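Beta-galactosidase (Marinomonas sp. ef1, PDB 6Y2K) hydrolyses terminal non-reducing beta-D-galactose residues from beta-galactosides, as a cold-active, hexameric family GH42 enzyme. Local coordinates at residues L310-Q315 with W339-H344; P317-W322 with P327-G332; A333-T338 with A382-Q387; L368-P371 with E375-A378. All coordinates share one frame; numbering follows the deposited sequence. Where two conformers were deposited one is given.

Interaction 1 (L310-Q315 with W339-H344); sequences LWIMEQ and WEAFSH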
loop_
_atom_site.group_PDB
_atom_site.type_symbol
_atom_site.label_atom_id
_atom_site.label_comp_id
_atom_site.label_asym_id
_atom_site.label_seq_id
_atom_site.Cartn_x
_atom_site.Cartn_y
_atom_site.Cartn_z
ATOM N N LEU A 310 -9.196 -29.240 38.087
ATOM C CA LEU A 310 -8.845 -27.910 37.592
ATOM C C LEU A 310 -9.669 -26.871 38.320
ATOM O O LEU A 310 -10.885 -27.026 38.404
ATOM C CB LEU A 310 -9.190 -27.816 36.102
ATOM C CG LEU A 310 -9.100 -26.444 35.413
ATOM C CD1 LEU A 310 -7.650 -25.987 35.338
ATOM C CD2 LEU A 310 -9.719 -26.492 34.026
ATOM N N TRP A 311 -9.007 -25.831 38.836
ATOM C CA TRP A 311 -9.649 -24.596 39.277
ATOM C C TRP A 311 -9.049 -23.419 38.506
ATOM O O TRP A 311 -7.943 -23.514 37.969
ATOM C CB TRP A 311 -9.408 -24.309 40.766
ATOM C CG TRP A 311 -9.948 -25.292 41.774
ATOM C CD1 TRP A 311 -10.738 -26.376 41.550
ATOM C CD2 TRP A 311 -9.739 -25.236 43.187
ATOM N NE1 TRP A 311 -11.021 -27.020 42.732
ATOM C CE2 TRP A 311 -10.423 -26.334 43.757
ATOM C CE3 TRP A 311 -9.033 -24.368 44.026
ATOM C CZ2 TRP A 311 -10.416 -26.591 45.139
ATOM C CZ3 TRP A 311 -9.024 -24.624 45.409
ATOM C CH2 TRP A 311 -9.722 -25.725 45.946
ATOM N N ILE A 312 -9.781 -22.310 38.461
ATOM C CA ILE A 312 -9.206 -21.024 38.095
ATOM C C ILE A 312 -9.160 -20.249 39.411
ATOM O O ILE A 312 -10.201 -19.865 39.936
ATOM C CB ILE A 312 -10.041 -20.275 37.025
ATOM C CG1 ILE A 312 -9.781 -20.846 35.619
ATOM C CG2 ILE A 312 -9.674 -18.787 36.990
ATOM C CD1 ILE A 312 -10.086 -22.315 35.429
ATOM N N MET A 313 -7.961 -20.064 39.962
ATOM C CA MET A 313 -7.791 -19.346 41.226
ATOM C C MET A 313 -7.966 -17.842 41.065
ATOM O O MET A 313 -8.426 -17.186 41.990
ATOM C CB MET A 313 -6.417 -19.627 41.832
ATOM C CG MET A 313 -6.242 -19.145 43.264
ATOM S SD MET A 313 -7.315 -20.057 44.402
ATOM C CE MET A 313 -6.376 -21.561 44.567
ATOM N N GLU A 314 -7.576 -17.300 39.908
ATOM C CA GLU A 314 -7.674 -15.860 39.635
ATOM C C GLU A 314 -8.233 -15.622 38.229
ATOM O O GLU A 314 -7.582 -15.946 37.233
ATOM C CB GLU A 314 -6.302 -15.176 39.765
ATOM C CG GLU A 314 -5.602 -15.342 41.116
ATOM C CD GLU A 314 -4.235 -14.684 41.178
ATOM O OE1 GLU A 314 -3.905 -13.910 40.260
ATOM O OE2 GLU A 314 -3.474 -14.933 42.152
ATOM N N GLN A 315 -9.443 -15.068 38.156
ATOM C CA GLN A 315 -10.085 -14.734 36.881
ATOM C C GLN A 315 -10.199 -13.226 36.726
ATOM O O GLN A 315 -10.704 -12.536 37.633
ATOM C CB GLN A 315 -11.486 -15.352 36.808
ATOM C CG GLN A 315 -12.212 -15.144 35.482
ATOM C CD GLN A 315 -11.480 -15.786 34.313
ATOM O OE1 GLN A 315 -11.313 -17.008 34.275
ATOM N NE2 GLN A 315 -11.048 -14.969 33.352
ATOM N N TRP A 339 -17.952 -19.376 32.047
ATOM C CA TRP A 339 -18.517 -20.555 31.366
ATOM C C TRP A 339 -17.468 -21.318 30.585
ATOM O O TRP A 339 -17.500 -22.543 30.543
ATOM C CB TRP A 339 -19.680 -20.193 30.441
ATOM C CG TRP A 339 -20.972 -20.126 31.164
ATOM C CD1 TRP A 339 -21.742 -19.029 31.367
ATOM C CD2 TRP A 339 -21.626 -21.211 31.820
ATOM N NE1 TRP A 339 -22.861 -19.362 32.099
ATOM C CE2 TRP A 339 -22.808 -20.699 32.397
ATOM C CE3 TRP A 339 -21.334 -22.568 31.974
ATOM C CZ2 TRP A 339 -23.698 -21.501 33.113
ATOM C CZ3 TRP A 339 -22.223 -23.370 32.697
ATOM C CH2 TRP A 339 -23.394 -22.833 33.244
ATOM N N GLU A 340 -16.542 -20.586 29.968
ATOM C CA GLU A 340 -15.417 -21.195 29.261
ATOM C C GLU A 340 -14.699 -22.167 30.190
ATOM O O GLU A 340 -14.548 -23.349 29.856
ATOM C CB GLU A 340 -14.466 -20.097 28.741
ATOM C CG GLU A 340 -13.179 -20.550 28.079
ATOM C CD GLU A 340 -12.143 -19.435 28.105
ATOM O OE1 GLU A 340 -11.377 -19.384 29.090
ATOM O OE2 GLU A 340 -12.122 -18.597 27.172
ATOM N N ALA A 341 -14.284 -21.683 31.361
ATOM C CA ALA A 341 -13.578 -22.541 32.331
ATOM C C ALA A 341 -14.418 -23.765 32.727
ATOM O O ALA A 341 -13.900 -24.893 32.757
ATOM C CB ALA A 341 -13.164 -21.752 33.559
ATOM N N PHE A 342 -15.711 -23.555 32.982
ATOM C CA PHE A 342 -16.627 -24.676 33.311
ATOM C C PHE A 342 -16.713 -25.715 32.191
ATOM O O PHE A 342 -16.733 -26.912 32.473
ATOM C CB PHE A 342 -18.037 -24.180 33.640
ATOM C CG PHE A 342 -18.146 -23.376 34.923
ATOM C CD1 PHE A 342 -17.235 -23.515 35.975
ATOM C CD2 PHE A 342 -19.209 -22.506 35.088
ATOM C CE1 PHE A 342 -17.370 -22.763 37.136
ATOM C CE2 PHE A 342 -19.365 -21.777 36.258
ATOM C CZ PHE A 342 -18.441 -21.898 37.280
ATOM N N SER A 343 -16.725 -25.269 30.934
ATOM C CA SER A 343 -16.740 -26.200 29.784
ATOM C C SER A 343 -15.502 -27.109 29.698
ATOM O O SER A 343 -15.587 -28.209 29.143
ATOM C CB SER A 343 -16.956 -25.453 28.457
ATOM O OG SER A 343 -15.766 -24.818 27.987
ATOM N N HIS A 344 -14.367 -26.649 30.238
ATOM C CA HIS A 344 -13.139 -27.452 30.328
ATOM C C HIS A 344 -13.032 -28.251 31.647
ATOM O O HIS A 344 -11.978 -28.837 31.929
ATOM C CB HIS A 344 -11.894 -26.552 30.139
ATOM C CG HIS A 344 -11.743 -26.003 28.750
ATOM N ND1 HIS A 344 -10.888 -26.558 27.822
ATOM C CD2 HIS A 344 -12.343 -24.957 28.130
ATOM C CE1 HIS A 344 -10.971 -25.880 26.688
ATOM N NE2 HIS A 344 -11.846 -24.901 26.847
HETATM O O HOH W 1 -10.277 -16.780 30.861
#
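Strand residues Ile312 and Leu310 face the end of helix 333-343 with CA-CA distances of 7.4 Å from Ile312 to Ala341 and 8.5 Å from Leu310 to His344, close enough for a single layer of side chains to fill the gap. The main touch is methyl against methyl: CD1 of Ile312 sits 3.6 Å from CB of Ala341. Ile312 gets there because CG1 stands beside its own backbone N, anti to the carbonyl carbon (chi1 -79°), and the small alanine lets the helix approach the strand closely here. At the helix's C-terminal end, Leu310 carries its CD2 to 3.9 Å from the carbonyl O of His344, the residue at which the chain leaves helical geometry. The imidazole itself swings off to Asp300, while His299 on helix 294-305 packs against Leu310, Ile312 and Ala341 together. Within the helix, Ser343 OG turns back to Glu340 O at 2.7 Å, meeting a lone pair in the carbonyl plane. The polar edge of the contact is bridged by water: Gln315 NE2 donates to it at 3.2 Å, and the water gives a weak bond to Glu340 OE1, a carboxylate oxygen also held by His299. A strand of the closed eight-stranded parallel barrel backed by the helix that follows it makes this the seventh beta-alpha step of a TIM barrel.

Interaction 2 (P317-W322 with P327-G332); sequences PGPVNW and PTPADG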
loop_
_atom_site.group_PDB
_atom_site.type_symbol
_atom_site.label_atom_id
_atom_site.label_comp_id
_atom_site.label_asym_id
_atom_site.label_seq_id
_atom_site.Cartn_x
_atom_site.Cartn_y
_atom_site.Cartn_z
ATOM N N PRO A 317 -11.612 -9.766 36.149
ATOM C CA PRO A 317 -12.965 -9.220 36.311
ATOM C C PRO A 317 -13.201 -7.863 35.642
ATOM O O PRO A 317 -14.332 -7.355 35.650
ATOM C CB PRO A 317 -13.048 -9.038 37.828
ATOM C CG PRO A 317 -11.678 -8.533 38.168
ATOM C CD PRO A 317 -10.727 -9.237 37.213
ATOM N N GLY A 318 -12.142 -7.275 35.095
ATOM C CA GLY A 318 -12.156 -5.898 34.620
ATOM C C GLY A 318 -10.746 -5.563 34.154
ATOM O O GLY A 318 -9.915 -6.469 34.026
ATOM N N PRO A 319 -10.456 -4.274 33.912
ATOM C CA PRO A 319 -9.104 -3.936 33.457
ATOM C C PRO A 319 -8.046 -4.255 34.520
ATOM O O PRO A 319 -8.310 -4.080 35.720
ATOM C CB PRO A 319 -9.176 -2.424 33.207
ATOM C CG PRO A 319 -10.309 -1.947 34.042
ATOM C CD PRO A 319 -11.304 -3.077 34.076
ATOM N N VAL A 320 -6.882 -4.735 34.076
ATOM C CA VAL A 320 -5.738 -4.998 34.959
ATOM C C VAL A 320 -4.703 -3.847 34.859
ATOM O O VAL A 320 -4.922 -2.876 34.140
ATOM C CB VAL A 320 -5.110 -6.390 34.692
ATOM C CG1 VAL A 320 -6.164 -7.496 34.850
ATOM C CG2 VAL A 320 -4.441 -6.475 33.326
ATOM N N ASN A 321 -3.594 -3.959 35.597
ATOM C CA ASN A 321 -2.579 -2.892 35.698
ATOM C C ASN A 321 -1.280 -3.171 34.943
ATOM O O ASN A 321 -0.531 -2.235 34.673
ATOM C CB ASN A 321 -2.179 -2.685 37.161
ATOM C CG ASN A 321 -1.595 -3.945 37.781
ATOM O OD1 ASN A 321 -2.326 -4.914 37.993
ATOM N ND2 ASN A 321 -0.276 -3.961 38.026
ATOM N N TRP A 322 -1.002 -4.439 34.641
ATOM C CA TRP A 322 0.379 -4.887 34.378
ATOM C C TRP A 322 0.783 -5.045 32.911
ATOM O O TRP A 322 1.972 -5.123 32.623
ATOM C CB TRP A 322 0.714 -6.163 35.168
ATOM C CG TRP A 322 -0.287 -7.282 35.069
ATOM C CD1 TRP A 322 -1.222 -7.624 36.005
ATOM C CD2 TRP A 322 -0.439 -8.212 33.993
ATOM N NE1 TRP A 322 -1.953 -8.698 35.572
ATOM C CE2 TRP A 322 -1.488 -9.087 34.344
ATOM C CE3 TRP A 322 0.210 -8.394 32.762
ATOM C CZ2 TRP A 322 -1.911 -10.119 33.509
ATOM C CZ3 TRP A 322 -0.209 -9.436 31.933
ATOM C CH2 TRP A 322 -1.262 -10.278 32.308
ATOM N N PRO A 327 -7.176 -2.550 28.371
ATOM C CA PRO A 327 -8.550 -2.191 28.028
ATOM C C PRO A 327 -9.563 -2.777 29.005
ATOM O O PRO A 327 -9.250 -3.731 29.719
ATOM C CB PRO A 327 -8.723 -2.811 26.639
ATOM C CG PRO A 327 -7.850 -4.013 26.685
ATOM C CD PRO A 327 -6.638 -3.568 27.446
ATOM N N THR A 328 -10.753 -2.176 29.051
ATOM C CA THR A 328 -11.896 -2.772 29.733
ATOM C C THR A 328 -12.402 -3.977 28.921
ATOM O O THR A 328 -12.424 -3.925 27.686
ATOM C CB THR A 328 -13.054 -1.774 29.897
ATOM O OG1 THR A 328 -13.296 -1.096 28.661
ATOM C CG2 THR A 328 -12.736 -0.744 30.987
ATOM N N PRO A 329 -12.815 -5.062 29.601
ATOM C CA PRO A 329 -13.416 -6.191 28.872
ATOM C C PRO A 329 -14.728 -5.823 28.198
ATOM O O PRO A 329 -15.400 -4.877 28.622
ATOM C CB PRO A 329 -13.652 -7.252 29.966
ATOM C CG PRO A 329 -12.865 -6.822 31.155
ATOM C CD PRO A 329 -12.689 -5.335 31.046
ATOM N N ALA A 330 -15.091 -6.555 27.148
ATOM C CA ALA A 330 -16.412 -6.380 26.522
ATOM C C ALA A 330 -17.483 -6.707 27.555
ATOM O O ALA A 330 -17.255 -7.535 28.442
ATOM C CB ALA A 330 -16.582 -7.298 25.322
ATOM N N ASP A 331 -18.635 -6.058 27.446
ATOM C CA ASP A 331 -19.770 -6.413 28.289
ATOM C C ASP A 331 -20.108 -7.884 28.022
ATOM O O ASP A 331 -20.196 -8.306 26.869
ATOM C CB ASP A 331 -20.968 -5.484 28.031
ATOM C CG ASP A 331 -20.777 -4.069 28.634
ATOM O OD1 ASP A 331 -19.941 -3.860 29.562
ATOM O OD2 ASP A 331 -21.505 -3.150 28.192
ATOM N N GLY A 332 -20.221 -8.662 29.099
ATOM C CA GLY A 332 -20.419 -10.117 29.029
ATOM C C GLY A 332 -19.154 -10.981 29.028
ATOM O O GLY A 332 -19.246 -12.215 29.157
HETATM O O HOH W 2 -7.136 -5.247 30.900
#
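Pro327 O takes a hydrogen bond from a water at 2.9 Å, and the same water accepts from Val320 N at 3.2 Å, tying the two loop arms together through solvent. CB of Pro319 also comes up to Pro327 O at 3.7 Å, so this carbonyl meets a hydrocarbon as well as the water. The rest of the contact is carbon on carbon. Pro319 and Pro329 cross at about a right angle, CD to CD 4.0 Å, while CG of Pro329 rests on the CA of Gly318 at 3.7 Å. Gly318 lies nearly fully extended, with a backbone in which a CB would collide with CD of the next proline. Thr328 runs side by side with Pro319, pointing the same way, and its CG2, set beside its own backbone N, reaches CG of Pro319 at 4.1 Å. With an alanine here in place of Pro329, CG and CD are gone, and a gap over Gly318 and the Pro319 ring would probably open, with the backbone freer to turn. A second subunit covers the outer side: its Asp527 accepts from Thr328 N, its Gln429 donates to Val320 O and its Val526 packs on Pro319. Both arms belong to the long loop from strand 310-315 to helix 333-343, with Pro329 against Leu269 of helix 268-274 and Gly332 at the N-cap of helix 333-343.

Interaction 3 (A333-T338 with A382-Q387); sequences AVRLWT and ATLVAQ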
loop_
_atom_site.group_PDB
_atom_site.type_symbol
_atom_site.label_atom_id
_atom_site.label_comp_id
_atom_site.label_asym_id
_atom_site.label_seq_id
_atom_site.Cartn_x
_atom_site.Cartn_y
_atom_site.Cartn_z
ATOM N N ALA A 333 -17.976 -10.362 28.906
ATOM C CA ALA A 333 -16.721 -11.125 28.833
ATOM C C ALA A 333 -16.399 -11.920 30.103
ATOM O O ALA A 333 -15.858 -13.012 30.007
ATOM C CB ALA A 333 -15.544 -10.232 28.452
ATOM N N VAL A 334 -16.736 -11.392 31.281
ATOM C CA VAL A 334 -16.448 -12.118 32.526
ATOM C C VAL A 334 -17.322 -13.388 32.597
ATOM O O VAL A 334 -16.845 -14.457 32.983
ATOM C CB VAL A 334 -16.621 -11.233 33.784
ATOM C CG1 VAL A 334 -16.412 -12.058 35.056
ATOM C CG2 VAL A 334 -15.658 -10.037 33.732
ATOM N N ARG A 335 -18.596 -13.257 32.219
ATOM C CA ARG A 335 -19.485 -14.421 32.063
ATOM C C ARG A 335 -18.915 -15.418 31.055
ATOM O O ARG A 335 -18.896 -16.621 31.313
ATOM C CB ARG A 335 -20.883 -13.971 31.635
ATOM C CG ARG A 335 -21.781 -15.070 31.086
ATOM C CD ARG A 335 -23.216 -14.582 30.999
ATOM N NE ARG A 335 -24.095 -15.610 30.449
ATOM C CZ ARG A 335 -24.347 -15.799 29.154
ATOM N NH1 ARG A 335 -23.773 -15.056 28.210
ATOM N NH2 ARG A 335 -25.177 -16.772 28.796
ATOM N N LEU A 336 -18.457 -14.895 29.916
ATOM C CA LEU A 336 -17.869 -15.706 28.850
ATOM C C LEU A 336 -16.724 -16.558 29.390
ATOM O O LEU A 336 -16.703 -17.769 29.189
ATOM C CB LEU A 336 -17.376 -14.806 27.700
ATOM C CG LEU A 336 -17.070 -15.389 26.316
ATOM C CD1 LEU A 336 -16.557 -14.266 25.432
ATOM C CD2 LEU A 336 -16.063 -16.524 26.311
ATOM N N TRP A 337 -15.777 -15.909 30.071
ATOM C CA TRP A 337 -14.583 -16.598 30.579
ATOM C C TRP A 337 -14.921 -17.624 31.648
ATOM O O TRP A 337 -14.268 -18.665 31.741
ATOM C CB TRP A 337 -13.555 -15.593 31.140
ATOM C CG TRP A 337 -13.058 -14.570 30.156
ATOM C CD1 TRP A 337 -12.807 -14.760 28.825
ATOM C CD2 TRP A 337 -12.714 -13.208 30.439
ATOM N NE1 TRP A 337 -12.345 -13.596 28.255
ATOM C CE2 TRP A 337 -12.280 -12.625 29.222
ATOM C CE3 TRP A 337 -12.744 -12.414 31.603
ATOM C CZ2 TRP A 337 -11.870 -11.286 29.133
ATOM C CZ3 TRP A 337 -12.338 -11.083 31.514
ATOM C CH2 TRP A 337 -11.900 -10.534 30.281
ATOM N N THR A 338 -15.938 -17.322 32.455
ATOM C CA THR A 338 -16.377 -18.220 33.525
ATOM C C THR A 338 -16.972 -19.504 32.950
ATOM O O THR A 338 -16.537 -20.600 33.321
ATOM C CB THR A 338 -17.368 -17.516 34.478
ATOM O OG1 THR A 338 -16.792 -16.295 34.957
ATOM C CG2 THR A 338 -17.717 -18.397 35.686
ATOM N N ALA A 382 -21.048 -12.232 37.394
ATOM C CA ALA A 382 -20.897 -13.373 38.303
ATOM C C ALA A 382 -22.250 -13.850 38.843
ATOM O O ALA A 382 -22.528 -15.052 38.859
ATOM C CB ALA A 382 -19.968 -13.023 39.459
ATOM N N THR A 383 -23.071 -12.895 39.288
ATOM C CA THR A 383 -24.431 -13.173 39.764
ATOM C C THR A 383 -25.243 -13.939 38.710
ATOM O O THR A 383 -25.886 -14.937 39.024
ATOM C CB THR A 383 -25.148 -11.866 40.184
ATOM O OG1 THR A 383 -24.409 -11.241 41.244
ATOM C CG2 THR A 383 -26.577 -12.135 40.664
ATOM N N LEU A 384 -25.161 -13.485 37.458
ATOM C CA LEU A 384 -25.857 -14.123 36.335
ATOM C C LEU A 384 -25.387 -15.556 36.104
ATOM O O LEU A 384 -26.217 -16.457 35.927
ATOM C CB LEU A 384 -25.659 -13.310 35.050
ATOM C CG LEU A 384 -26.719 -13.276 33.938
ATOM C CD1 LEU A 384 -26.057 -13.062 32.580
ATOM C CD2 LEU A 384 -27.651 -14.469 33.888
ATOM N N VAL A 385 -24.066 -15.776 36.104
ATOM C CA VAL A 385 -23.520 -17.132 35.933
ATOM C C VAL A 385 -24.064 -18.073 37.033
ATOM O O VAL A 385 -24.491 -19.190 36.731
ATOM C CB VAL A 385 -21.966 -17.160 35.884
ATOM C CG1 VAL A 385 -21.431 -18.587 35.915
ATOM C CG2 VAL A 385 -21.445 -16.460 34.629
ATOM N N ALA A 386 -24.071 -17.617 38.289
ATOM C CA ALA A 386 -24.561 -18.444 39.405
ATOM C C ALA A 386 -26.017 -18.885 39.187
ATOM O O ALA A 386 -26.355 -20.050 39.413
ATOM C CB ALA A 386 -24.423 -17.695 40.729
ATOM N N GLN A 387 -26.852 -17.953 38.727
ATOM C CA GLN A 387 -28.247 -18.248 38.358
ATOM C C GLN A 387 -28.294 -19.236 37.193
ATOM O O GLN A 387 -29.055 -20.204 37.232
ATOM C CB GLN A 387 -29.007 -16.967 37.997
ATOM C CG GLN A 387 -29.203 -16.022 39.178
ATOM C CD GLN A 387 -29.518 -14.573 38.796
ATOM O OE1 GLN A 387 -29.360 -14.153 37.638
ATOM N NE2 GLN A 387 -29.956 -13.790 39.789
#
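This is a helix-to-helix packing contact on the outside of the barrel, where Val385 of helix 377-395 fits between Arg335 and Thr338 of helix 333-343. The axes of segments 333-338 and 382-387 come within 9.3 Å and run in broadly the same direction, 42° apart. Val385 divides its two methyls between the two residues: CG2 lies 3.8 Å from both CA and CG of Arg335, and CG1 meets CG2 of Thr338 at 3.7 Å. In TIM-barrel terms these are the seventh and eighth outer helices, following strands 310-315 and 348-352. Arg335 stretches past the valine with CG anti to the backbone N (chi1 164°), and its CD reaches CD1 of Leu384 at 3.6 Å. Beyond this hydrocarbon stem the guanidinium is held by salt bridges to Glu388 and Asp649. Thr338 faces both ways: its methyl serves the interface, while OG1 donates to Val334 O at 2.7 Å, reaching that oxygen from the face opposite to Thr338 N. OG1 is also hydrogen-bonded to Tyr351, near the end of the eighth strand. Replacing Thr338 by an alanine would probably leave a gap beside Val385 CG1 and deprive Val334 O and the Tyr351 hydroxyl of their bonds to OG1.

Interaction 4 (L368-P371 with E375-A378); sequences LLRP and EAEA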
loop_
_atom_site.group_PDB
_atom_site.type_symbol
_atom_site.label_atom_id
_atom_site.label_comp_id
_atom_site.label_asym_id
_atom_site.label_seq_id
_atom_site.Cartn_x
_atom_site.Cartn_y
_atom_site.Cartn_z
ATOM N N LEU A 368 -14.408 -7.089 41.758
ATOM C CA LEU A 368 -15.875 -7.147 41.717
ATOM C C LEU A 368 -16.483 -5.847 42.216
ATOM O O LEU A 368 -17.552 -5.468 41.760
ATOM C CB LEU A 368 -16.449 -8.310 42.538
ATOM C CG LEU A 368 -16.044 -9.763 42.263
ATOM C CD1 LEU A 368 -17.166 -10.722 42.676
ATOM C CD2 LEU A 368 -15.647 -10.027 40.823
ATOM N N LEU A 369 -15.803 -5.194 43.165
ATOM C CA LEU A 369 -16.157 -3.860 43.643
ATOM C C LEU A 369 -15.097 -2.833 43.259
ATOM O O LEU A 369 -13.924 -3.171 43.110
ATOM C CB LEU A 369 -16.278 -3.852 45.174
ATOM C CG LEU A 369 -17.166 -4.910 45.835
ATOM C CD1 LEU A 369 -17.257 -4.631 47.331
ATOM C CD2 LEU A 369 -18.545 -4.959 45.211
ATOM N N ARG A 370 -15.526 -1.574 43.160
ATOM C CA ARG A 370 -14.625 -0.431 42.999
ATOM C C ARG A 370 -13.963 -0.099 44.343
ATOM O O ARG A 370 -14.389 -0.617 45.388
ATOM C CB ARG A 370 -15.400 0.793 42.517
ATOM C CG ARG A 370 -16.190 0.605 41.234
ATOM C CD ARG A 370 -16.648 1.936 40.684
ATOM N NE ARG A 370 -17.386 2.771 41.653
ATOM C CZ ARG A 370 -18.581 3.346 41.466
ATOM N NH1 ARG A 370 -19.285 3.177 40.346
ATOM N NH2 ARG A 370 -19.083 4.115 42.431
ATOM N N PRO A 371 -12.936 0.779 44.342
ATOM C CA PRO A 371 -12.302 1.122 45.625
ATOM C C PRO A 371 -13.252 1.712 46.691
ATOM O O PRO A 371 -12.970 1.592 47.886
ATOM C CB PRO A 371 -11.214 2.127 45.223
ATOM C CG PRO A 371 -10.902 1.791 43.804
ATOM C CD PRO A 371 -12.229 1.409 43.211
ATOM N N GLU A 375 -20.496 -1.756 43.464
ATOM C CA GLU A 375 -20.301 -2.873 42.531
ATOM C C GLU A 375 -19.726 -2.394 41.188
ATOM O O GLU A 375 -20.077 -1.315 40.696
ATOM C CB GLU A 375 -21.604 -3.664 42.304
ATOM C CG GLU A 375 -21.971 -4.594 43.457
ATOM C CD GLU A 375 -23.143 -5.530 43.154
ATOM O OE1 GLU A 375 -23.868 -5.304 42.169
ATOM O OE2 GLU A 375 -23.340 -6.518 43.901
ATOM N N ALA A 376 -18.806 -3.186 40.648
ATOM C CA ALA A 376 -18.291 -3.008 39.299
ATOM C C ALA A 376 -18.938 -4.069 38.417
ATOM O O ALA A 376 -19.729 -4.878 38.895
ATOM C CB ALA A 376 -16.771 -3.144 39.290
ATOM N N GLU A 377 -18.565 -4.082 37.142
ATOM C CA GLU A 377 -19.244 -4.900 36.131
ATOM C C GLU A 377 -19.238 -6.407 36.431
ATOM O O GLU A 377 -20.237 -7.093 36.185
ATOM C CB GLU A 377 -18.650 -4.618 34.738
ATOM C CG GLU A 377 -19.119 -3.304 34.099
ATOM C CD GLU A 377 -18.543 -2.012 34.699
ATOM O OE1 GLU A 377 -17.694 -2.024 35.631
ATOM O OE2 GLU A 377 -18.958 -0.938 34.215
ATOM N N ALA A 378 -18.135 -6.922 36.973
ATOM C CA ALA A 378 -18.030 -8.364 37.244
ATOM C C ALA A 378 -19.023 -8.894 38.280
ATOM O O ALA A 378 -19.367 -10.078 38.246
ATOM C CB ALA A 378 -16.617 -8.743 37.655
HETATM O O HOH W 3 -18.918 0.783 38.680
#
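Leu368 and Ala376 make the tight end of this contact: Ala376 N donates to Leu368 O at 2.8 Å in a nearly straight bond (164° at the hydrogen), with the donor tilted 28° from the carbonyl plane. CB of Ala376 also lies against this oxygen, at 3.5 Å, so the carbonyl is covered by both the amide and the methyl of one residue. Next to it, the CA atoms of Leu369 and Glu375 are 4.4 Å apart where the backbones form a single beta bridge. On the buried side Leu368 turns CD2 onto CB of Ala378 at 3.6 Å, its CG beside the backbone N (chi1 -57°). Leu369 also brings CD2 round to the other arm, 3.9 Å from CG of Glu375.

Toward solvent the packing is looser. Arg370 comes near Ala376 with CG, 4.3 Å from CB, and the guanidinium reaches the other arm through a water that accepts from NH1 at 2.9 Å and donates to Glu375 O. Its firmer partner is Asp372, in the turn between the arms. Glu375 extends the other way, to Lys380 and His23, while its N is hydrogen-bonded to a glycerol that probably came from the crystallisation liquor. Leu510 of a second subunit packs against Arg370 and Pro371. The chain reverses here in a short turn closed by one bridge, the last part of the long loop between the eighth barrel strand and helix 377-395 of the TIM barrel.

In the fold
All four contacts belong to the last third of the barrel domain. Interactions 1 and 3 share helix 333-343, centres about 11 Å apart, and meet where Phe342 CE2 touches Val385 CG1 at 3.8 Å. Interaction 2 belongs to the loop leading into that helix and rests on it through Pro329 CB and Trp337 CH2, 3.7 Å apart. Interactions 2 and 4, about 11 Å between centres, join through Pro317 and Ala378 and both touch a second subunit, so at both the barrel loops of one chain meet another chain of the hexamer. Their loops follow the C-terminal ends of barrel strands, the side on which TIM-barrel glycosidases carry their active site.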